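PDB 3OOO: proline dipeptidase from Streptococcus agalactiae, which probably hydrolyses Xaa-Pro dipeptides as a manganese-dependent M24B-family peptidase, of which this chain is the N-terminal creatinase/prolidase-type domain. Local coordinates for residues E40-L45 with F74-S79; R64-Q67 with P72-G75. All blocks are in the same frame, centred on the assembly; numbering follows the deposited sequence. Where two conformers were deposited one is given.

How the interactions relate
Both interactions lie on the edge strand 73-76 of the mixed six-stranded sheet in the N-terminal domain, and their centres are about 11 Å apart. They share F74 and G75. Along the chain the order is 40-45, the strand 54-58, helix 62-68 with R64-Q67, and then strand 73-76. Interaction 2 is the more local, closing the beta-alpha-beta unit 54-58, 62-68, 73-76 with V73 at the start of the edge strand. Interaction 1 takes over toward the strand's other end, where Y76 and, in the following loop, D78 reach across to the lead-in of strand 44-48. Consecutive parts of one edge are thus tied first to a helix, then to a loop.

Interaction 1. Residues E40-L45 with F74-S79; sequences ERQMFL and FGYIDS
The hydroxyl oxygen of Y76 meets the backbone of the facing segment directly: Q42 N donates to Y76 OH at 2.9 Å. The same oxygen is packed against carbon, since R41 CB lies 3.3 Å from Y76 OH and Q42 CG 3.7 Å from it. Farther round the ring, Q42 O sits at the edge, in the ring plane, 3.8 Å from Y76 CE2. The phenol thus meets the chain at the R41-Q42 junction.

A second link runs alongside. R41, extended from CG to NE, grips the D78 carboxylate side-on with two nitrogens, forming a salt bridge. R41 NE reaches D78 OD1 at 2.9 Å on its syn lone pair, with an angle of 172°. R41 NH2 approaches D78 OD2, also at 2.9 Å and on the syn side, though 16° out of the carboxylate plane. The guanidinium and carboxylate planes differ by only 10°, so the two bonds together limit rotation of either group. Both charged residues are exposed, whereas Q42 and Y76 are buried beside P82 of helix 82-89.

F56 of the intervening strand 54-58 meets the Y76 ring. With CA atoms still 8.7 Å apart at Q42 and Y76, no strand pairing joins the segments; the Y76 hydroxyl on the Q42 backbone N, and the R41-D78 salt bridge, join the residues leading into 44-48 to the end of 73-76 and the loop after it, over the middle strand, within the mixed sheet of the creatinase/prolidase N-terminal domain.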
# COMPACT_ATOMS: atom_id res chain seq x y z
N GLU A 40 3.70 10.81 2.46
CA GLU A 40 4.58 10.40 1.35
C GLU A 40 6.02 10.16 1.79
O GLU A 40 6.75 9.38 1.17
CB GLU A 40 4.55 11.41 0.20
CG GLU A 40 5.31 10.97 -1.06
CD GLU A 40 5.35 12.04 -2.13
OE1 GLU A 40 4.30 12.65 -2.40
OE2 GLU A 40 6.44 12.27 -2.72
N ARG A 41 6.44 10.86 2.84
CA ARG A 41 7.78 10.69 3.39
C ARG A 41 7.85 9.36 4.14
O ARG A 41 6.84 8.70 4.37
CB ARG A 41 8.16 11.86 4.29
CG ARG A 41 8.43 13.17 3.55
CD ARG A 41 9.12 14.14 4.48
NE ARG A 41 9.35 15.46 3.89
CZ ARG A 41 8.49 16.47 3.95
NH1 ARG A 41 7.32 16.33 4.55
NH2 ARG A 41 8.81 17.63 3.38
N GLN A 42 9.07 8.98 4.53
CA GLN A 42 9.29 7.67 5.12
C GLN A 42 9.44 7.67 6.63
O GLN A 42 10.15 8.50 7.20
CB GLN A 42 10.54 7.01 4.52
CG GLN A 42 10.62 6.96 2.99
CD GLN A 42 9.36 6.42 2.34
OE1 GLN A 42 8.68 5.54 2.89
NE2 GLN A 42 9.04 6.94 1.16
N MSE A 43 8.74 6.71 7.24
CA MSE A 43 8.74 6.35 8.65
C MSE A 43 8.89 4.78 8.69
O MSE A 43 7.95 4.18 8.18
CB MSE A 43 7.33 6.78 9.23
CG MSE A 43 7.19 7.79 10.48
SE MSE A 43 6.88 6.98 12.28
CE MSE A 43 5.20 6.07 11.88
N PHE A 44 9.91 4.17 9.29
CA PHE A 44 9.91 2.74 9.54
C PHE A 44 10.51 2.46 10.90
O PHE A 44 11.51 3.08 11.28
CB PHE A 44 10.75 1.98 8.50
CG PHE A 44 10.25 2.12 7.08
CD1 PHE A 44 9.07 1.50 6.67
CD2 PHE A 44 10.97 2.87 6.16
CE1 PHE A 44 8.61 1.64 5.36
CE2 PHE A 44 10.52 3.02 4.85
CZ PHE A 44 9.34 2.40 4.45
N LEU A 45 9.91 1.51 11.60
CA LEU A 45 10.50 0.98 12.82
C LEU A 45 11.03 -0.41 12.51
O LEU A 45 10.26 -1.32 12.20
CB LEU A 45 9.46 0.92 13.94
CG LEU A 45 9.88 0.32 15.28
CD1 LEU A 45 10.96 1.16 15.96
CD2 LEU A 45 8.67 0.18 16.20
N PHE A 74 17.41 7.51 13.38
CA PHE A 74 18.06 8.28 12.33
C PHE A 74 17.04 8.82 11.34
O PHE A 74 15.88 8.42 11.36
CB PHE A 74 19.23 7.52 11.66
CG PHE A 74 18.80 6.38 10.76
CD1 PHE A 74 19.05 6.44 9.39
CD2 PHE A 74 18.21 5.24 11.29
CE1 PHE A 74 18.70 5.39 8.54
CE2 PHE A 74 17.83 4.18 10.44
CZ PHE A 74 18.08 4.25 9.07
N GLY A 75 17.48 9.75 10.50
CA GLY A 75 16.56 10.41 9.60
C GLY A 75 17.19 10.83 8.30
O GLY A 75 18.38 10.60 8.05
N TYR A 76 16.38 11.46 7.46
CA TYR A 76 16.82 11.94 6.16
C TYR A 76 16.16 13.27 5.83
O TYR A 76 15.00 13.49 6.14
CB TYR A 76 16.53 10.90 5.07
CG TYR A 76 15.08 10.83 4.63
CD1 TYR A 76 14.71 11.24 3.35
CD2 TYR A 76 14.09 10.36 5.49
CE1 TYR A 76 13.38 11.18 2.93
CE2 TYR A 76 12.76 10.29 5.08
CZ TYR A 76 12.41 10.71 3.81
OH TYR A 76 11.10 10.65 3.41
N ILE A 77 16.94 14.17 5.23
CA ILE A 77 16.40 15.42 4.70
C ILE A 77 15.89 15.19 3.29
O ILE A 77 16.16 14.15 2.68
CB ILE A 77 17.43 16.59 4.77
CG1 ILE A 77 18.67 16.31 3.92
CG2 ILE A 77 17.81 16.90 6.22
CD1 ILE A 77 19.57 17.55 3.74
N ASP A 78 15.14 16.15 2.76
CA ASP A 78 14.41 15.93 1.51
C ASP A 78 15.30 15.74 0.28
O ASP A 78 14.87 15.15 -0.72
CB ASP A 78 13.41 17.06 1.27
CG ASP A 78 12.20 16.96 2.18
OD1 ASP A 78 11.94 15.87 2.74
OD2 ASP A 78 11.50 17.99 2.33
N SER A 79 16.52 16.24 0.35
CA SER A 79 17.49 16.07 -0.73
C SER A 79 18.17 14.70 -0.72
O SER A 79 18.89 14.36 -1.66
CB SER A 79 18.54 17.17 -0.68
OG SER A 79 19.24 17.18 0.54

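Interaction 2. Residues R64-Q67 with P72-G75; sequences RAKQ and PVFG
V73 packs against A65 and K66 where helix 62-68 lies against strand 73-76, the last step of the beta-alpha-beta crossover that runs from strand 54-58 through this helix into the parallel edge strand. The nearest CA atoms, those of K66 and V73, are 6.4 Å apart, close enough for A65, V73 and the K66 stem to meet directly.

The apolar part divides between the two branches of V73. Its CG1, anti to the backbone N (chi1 177°), is directed to the buried methyl of A65, and A65 CB lies 3.9 Å from V73 CG1. The other side of the valine takes the aliphatic stem of K66: K66 CG is 3.8 Å from V73 CB and 4.0 Å from V73 CG2. The lysine thus lends its methylenes to the packing, crossing the valine obliquely, while the helix contributes only one fully apolar side chain here. A65 and V73 also reach L55 and V57, respectively, of strand 54-58, so the helix and both strands of the unit share one apolar layer; A65 touches F34 as well.

The polar part is mediated by water, and no direct hydrogen bond joins the segments. From CG onward the K66 chain is extended, its outer torsions all within about 10° of 180°, which carries it past the valine, across the strand, toward the V73 carbonyl. K66 CE passes 3.8 Å from V73 O, and the ammonium end of this exposed lysine comes to lie beyond the carbonyl oxygen, too far for a direct bond. One water closes the gap, accepting from K66 NZ at 2.9 Å and donating to V73 O at 2.7 Å.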
# COMPACT_ATOMS: atom_id res chain seq x y z
N ARG A 64 12.12 14.97 18.08
CA ARG A 64 10.92 14.50 18.77
C ARG A 64 10.96 12.98 19.01
O ARG A 64 10.58 12.50 20.08
CB ARG A 64 9.67 14.89 18.00
CG ARG A 64 8.38 14.61 18.74
CD ARG A 64 7.19 15.30 18.10
NE ARG A 64 6.83 14.75 16.78
CZ ARG A 64 5.96 13.76 16.60
NH1 ARG A 64 5.36 13.18 17.63
NH2 ARG A 64 5.68 13.35 15.37
N ALA A 65 11.41 12.24 18.00
CA ALA A 65 11.53 10.78 18.12
C ALA A 65 12.50 10.38 19.22
O ALA A 65 12.20 9.49 20.03
CB ALA A 65 11.93 10.16 16.78
N LYS A 66 13.64 11.06 19.28
CA LYS A 66 14.68 10.79 20.28
C LYS A 66 14.22 11.11 21.70
O LYS A 66 14.71 10.52 22.67
CB LYS A 66 15.96 11.56 19.95
CG LYS A 66 16.76 10.94 18.81
CD LYS A 66 18.07 11.66 18.59
CE LYS A 66 18.92 10.91 17.58
NZ LYS A 66 20.29 11.45 17.47
N GLN A 67 13.26 12.03 21.82
CA GLN A 67 12.67 12.36 23.12
C GLN A 67 11.62 11.31 23.53
O GLN A 67 11.20 11.26 24.69
CB GLN A 67 12.05 13.76 23.07
CG GLN A 67 13.07 14.87 22.89
CD GLN A 67 12.44 16.23 22.71
OE1 GLN A 67 11.62 16.66 23.53
NE2 GLN A 67 12.82 16.93 21.64
N PRO A 72 18.11 3.54 19.00
CA PRO A 72 18.63 4.42 17.95
C PRO A 72 17.58 4.99 16.99
O PRO A 72 16.63 4.30 16.61
CB PRO A 72 19.61 3.52 17.19
CG PRO A 72 20.06 2.54 18.22
CD PRO A 72 18.83 2.26 19.03
N VAL A 73 17.78 6.26 16.64
CA VAL A 73 16.92 6.97 15.70
C VAL A 73 17.81 7.60 14.64
O VAL A 73 18.87 8.15 14.96
CB VAL A 73 16.12 8.09 16.40
CG1 VAL A 73 15.29 8.89 15.39
CG2 VAL A 73 15.23 7.53 17.50
N PHE A 74 17.41 7.51 13.38
CA PHE A 74 18.06 8.28 12.33
C PHE A 74 17.04 8.82 11.34
O PHE A 74 15.88 8.42 11.36
CB PHE A 74 19.23 7.52 11.66
CG PHE A 74 18.80 6.38 10.76
CD1 PHE A 74 19.05 6.44 9.39
CD2 PHE A 74 18.21 5.24 11.29
CE1 PHE A 74 18.70 5.39 8.54
CE2 PHE A 74 17.83 4.18 10.44
CZ PHE A 74 18.08 4.25 9.07
N GLY A 75 17.48 9.75 10.50
CA GLY A 75 16.56 10.41 9.60
C GLY A 75 17.19 10.83 8.30
O GLY A 75 18.38 10.60 8.05
O HOH W 1 21.08 9.72 15.26